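Local coordinates for uncharacterized protein (Parabacteroides distasonis, PDB 4Q34) that is probably an esterase of the alpha/beta hydrolase family, of uncharacterised substrate range, at residues G12-G17 against A34-Q39. Residues are numbered along the deposited sequence; the frame is centred on the assembly and turned at random.
Sequences GSFAVG and AYVFYQ
Phe14, Val36 and Tyr38 form the tightly packed face of this antiparallel strand pair, where side-chain packing supplements the backbone hydrogen bonds. Val36 CB lies over one face of the Phe14 ring, 4.0 Å from its centroid and 17° off the normal, a CH-pi contact. The edge of the same ring meets Tyr38, Phe14 CE2 to Tyr38 CD1 at 3.7 Å, the two side chains crossing at about a right angle. With chi1 at 76°, CG of Tyr38 sits between its backbone N and carbonyl carbon, and the ring folds back across Gly12, whose N lies 3.5 Å above the ring plane; Tyr38 OH hydrogen-bonds to Glu10 OE2. An alanine in place of Tyr38 would probably open a gap over Gly12 and beside Phe14, and leave Glu10 without its hydroxyl partner. Further along, Val16 CG1 meets Val36 CG2 at 3.7 Å, and helix 153-167 packs on Phe14, Val16 and Ala34. Between the two strands the other face is looser, and the second subunit closes on it: Ser13 CB touches Tyr35 OH at 3.6 Å, but both hydroxyls hydrogen-bond to Glu63 of the second subunit, and a glycerol, probably from the crystallisation liquor, bonds weakly to Tyr35 OH. Between the faces, Gly12, Phe14 and Val16 exchange paired backbone hydrogen bonds with Tyr38, Val36 and Ala34. Strand 28-41 also pairs antiparallel with strand 83-87, so strand 10-16 adds to the antiparallel N-terminal flank of the central, otherwise largely parallel sheet characteristic of the alpha/beta hydrolase fold.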
ATOM      1  N   GLY A  12     -10.074  -7.138  -3.796  1.00 17.34           N
ATOM      2  CA  GLY A  12      -8.800  -7.717  -4.097  1.00 18.07           C
ATOM      3  C   GLY A  12      -7.810  -6.653  -4.535  1.00 16.05           C
ATOM      4  O   GLY A  12      -8.083  -5.450  -4.427  1.00 16.45           O
ATOM      5  N   SER A  13      -6.672  -7.107  -5.042  1.00 17.22           N
ATOM      6  CA  SER A  13      -5.616  -6.188  -5.442  1.00 16.10           C
ATOM      7  C   SER A  13      -4.838  -6.789  -6.607  1.00 17.52           C
ATOM      8  O   SER A  13      -4.846  -8.000  -6.855  1.00 17.45           O
ATOM      9  CB  SER A  13      -4.672  -5.928  -4.290  1.00 16.23           C
ATOM     10  OG  SER A  13      -4.014  -7.128  -3.860  1.00 17.39           O
ATOM     11  N   PHE A  14      -4.174  -5.919  -7.329  1.00 15.88           N
ATOM     12  CA  PHE A  14      -3.359  -6.349  -8.483  1.00 15.92           C
ATOM     13  C   PHE A  14      -2.425  -5.255  -8.884  1.00 17.74           C
ATOM     14  O   PHE A  14      -2.658  -4.102  -8.552  1.00 16.88           O
ATOM     15  CB  PHE A  14      -4.251  -6.756  -9.682  1.00 17.14           C
ATOM     16  CG  PHE A  14      -5.257  -5.703 -10.114  1.00 16.93           C
ATOM     17  CD1 PHE A  14      -4.930  -4.747 -11.078  1.00 17.50           C
ATOM     18  CD2 PHE A  14      -6.539  -5.684  -9.585  1.00 18.44           C
ATOM     19  CE1 PHE A  14      -5.842  -3.816 -11.526  1.00 18.92           C
ATOM     20  CE2 PHE A  14      -7.461  -4.748 -10.019  1.00 19.21           C
ATOM     21  CZ  PHE A  14      -7.113  -3.788 -10.977  1.00 18.66           C
ATOM     22  N   ALA A  15      -1.368  -5.621  -9.611  1.00 16.33           N
ATOM     23  CA  ALA A  15      -0.531  -4.660 -10.283  1.00 17.15           C
ATOM     24  C   ALA A  15      -1.094  -4.460 -11.689  1.00 18.31           C
ATOM     25  O   ALA A  15      -1.661  -5.388 -12.272  1.00 18.55           O
ATOM     26  CB  ALA A  15       0.901  -5.154 -10.399  1.00 16.91           C
ATOM     27  N   VAL A  16      -0.945  -3.251 -12.225  1.00 16.89           N
ATOM     28  CA  VAL A  16      -1.477  -2.956 -13.556  1.00 17.98           C
ATOM     29  C   VAL A  16      -0.514  -2.082 -14.304  1.00 18.00           C
ATOM     30  O   VAL A  16       0.104  -1.183 -13.724  1.00 17.64           O
ATOM     31  CB  VAL A  16      -2.896  -2.317 -13.498  1.00 17.67           C
ATOM     32  CG1 VAL A  16      -2.877  -0.908 -12.891  1.00 15.89           C
ATOM     33  CG2 VAL A  16      -3.605  -2.337 -14.855  1.00 20.52           C
ATOM     34  N   GLY A  17      -0.386  -2.335 -15.612  1.00 17.89           N
ATOM     35  CA  GLY A  17       0.553  -1.591 -16.421  1.00 18.94           C
ATOM     36  C   GLY A  17       2.009  -1.934 -16.114  1.00 20.24           C
ATOM     37  O   GLY A  17       2.337  -3.013 -15.608  1.00 20.58           O
ATOM     38  N   ALA A  34       1.359   0.322 -11.604  1.00 16.27           N
ATOM     39  CA  ALA A  34       0.640   0.852 -10.444  1.00 16.47           C
ATOM     40  C   ALA A  34       0.186  -0.335  -9.614  1.00 16.68           C
ATOM     41  O   ALA A  34       0.051  -1.466 -10.153  1.00 16.37           O
ATOM     42  CB  ALA A  34      -0.577   1.660 -10.892  1.00 16.81           C
ATOM     43  N   TYR A  35      -0.122  -0.071  -8.337  1.00 14.88           N
ATOM     44  CA  TYR A  35      -0.756  -1.033  -7.469  1.00 14.91           C
ATOM     45  C   TYR A  35      -2.189  -0.575  -7.225  1.00 15.50           C
ATOM     46  O   TYR A  35      -2.427   0.603  -7.034  1.00 16.92           O
ATOM     47  CB  TYR A  35      -0.035  -1.178  -6.139  1.00 15.90           C
ATOM     48  CG  TYR A  35      -0.854  -1.875  -5.060  1.00 15.15           C
ATOM     49  CD1 TYR A  35      -1.649  -1.145  -4.217  1.00 15.71           C
ATOM     50  CD2 TYR A  35      -0.802  -3.245  -4.881  1.00 15.99           C
ATOM     51  CE1 TYR A  35      -2.387  -1.753  -3.203  1.00 17.03           C
ATOM     52  CE2 TYR A  35      -1.537  -3.879  -3.877  1.00 16.31           C
ATOM     53  CZ  TYR A  35      -2.326  -3.118  -3.027  1.00 19.24           C
ATOM     54  OH  TYR A  35      -3.074  -3.703  -2.030  1.00 18.79           O
ATOM     55  N   VAL A  36      -3.127  -1.509  -7.269  1.00 15.64           N
ATOM     56  CA  VAL A  36      -4.547  -1.194  -7.143  1.00 17.41           C
ATOM     57  C   VAL A  36      -5.210  -2.088  -6.094  1.00 17.36           C
ATOM     58  O   VAL A  36      -5.028  -3.302  -6.094  1.00 16.78           O
ATOM     59  CB  VAL A  36      -5.249  -1.433  -8.506  1.00 17.02           C
ATOM     60  CG1 VAL A  36      -6.737  -1.092  -8.403  1.00 18.87           C
ATOM     61  CG2 VAL A  36      -4.544  -0.645  -9.584  1.00 18.09           C
ATOM     62  N   PHE A  37      -6.001  -1.492  -5.205  1.00 15.59           N
ATOM     63  CA  PHE A  37      -6.867  -2.274  -4.322  1.00 16.99           C
ATOM     64  C   PHE A  37      -8.288  -1.859  -4.658  1.00 16.73           C
ATOM     65  O   PHE A  37      -8.565  -0.663  -4.774  1.00 16.02           O
ATOM     66  CB  PHE A  37      -6.562  -1.971  -2.853  1.00 18.36           C
ATOM     67  CG  PHE A  37      -7.455  -2.700  -1.896  1.00 16.93           C
ATOM     68  CD1 PHE A  37      -7.204  -4.001  -1.513  1.00 20.53           C
ATOM     69  CD2 PHE A  37      -8.553  -2.046  -1.338  1.00 18.85           C
ATOM     70  CE1 PHE A  37      -8.053  -4.671  -0.612  1.00 21.76           C
ATOM     71  CE2 PHE A  37      -9.390  -2.706  -0.435  1.00 19.38           C
ATOM     72  CZ  PHE A  37      -9.135  -4.008  -0.067  1.00 19.30           C
ATOM     73  N   TYR A  38      -9.198  -2.823  -4.807  1.00 16.64           N
ATOM     74  CA  TYR A  38     -10.536  -2.509  -5.245  1.00 16.55           C
ATOM     75  C   TYR A  38     -11.569  -3.218  -4.396  1.00 16.40           C
ATOM     76  O   TYR A  38     -11.330  -4.291  -3.842  1.00 15.29           O
ATOM     77  CB  TYR A  38     -10.751  -2.845  -6.738  1.00 18.11           C
ATOM     78  CG  TYR A  38     -10.916  -4.339  -6.972  1.00 18.59           C
ATOM     79  CD1 TYR A  38      -9.803  -5.168  -7.125  1.00 21.05           C
ATOM     80  CD2 TYR A  38     -12.181  -4.934  -6.956  1.00 24.46           C
ATOM     81  CE1 TYR A  38      -9.943  -6.536  -7.291  1.00 23.51           C
ATOM     82  CE2 TYR A  38     -12.323  -6.295  -7.123  1.00 24.09           C
ATOM     83  CZ  TYR A  38     -11.205  -7.091  -7.277  1.00 24.50           C
ATOM     84  OH  TYR A  38     -11.376  -8.450  -7.455  1.00 25.53           O
ATOM     85  N   GLN A  39     -12.739  -2.605  -4.316  1.00 17.05           N
ATOM     86  CA  GLN A  39     -13.880  -3.262  -3.663  1.00 18.43           C
ATOM     87  C   GLN A  39     -15.115  -3.006  -4.477  1.00 17.67           C
ATOM     88  O   GLN A  39     -15.356  -1.860  -4.901  1.00 16.74           O
ATOM     89  CB  GLN A  39     -14.047  -2.655  -2.251  1.00 18.18           C
ATOM     90  CG  GLN A  39     -12.855  -2.850  -1.339  1.00 17.16           C
ATOM     91  CD  GLN A  39     -13.098  -2.335   0.054  1.00 18.58           C
ATOM     92  OE1 GLN A  39     -13.162  -1.112   0.297  1.00 18.79           O
ATOM     93  NE2 GLN A  39     -13.168  -3.251   0.995  1.00 18.97           N
TER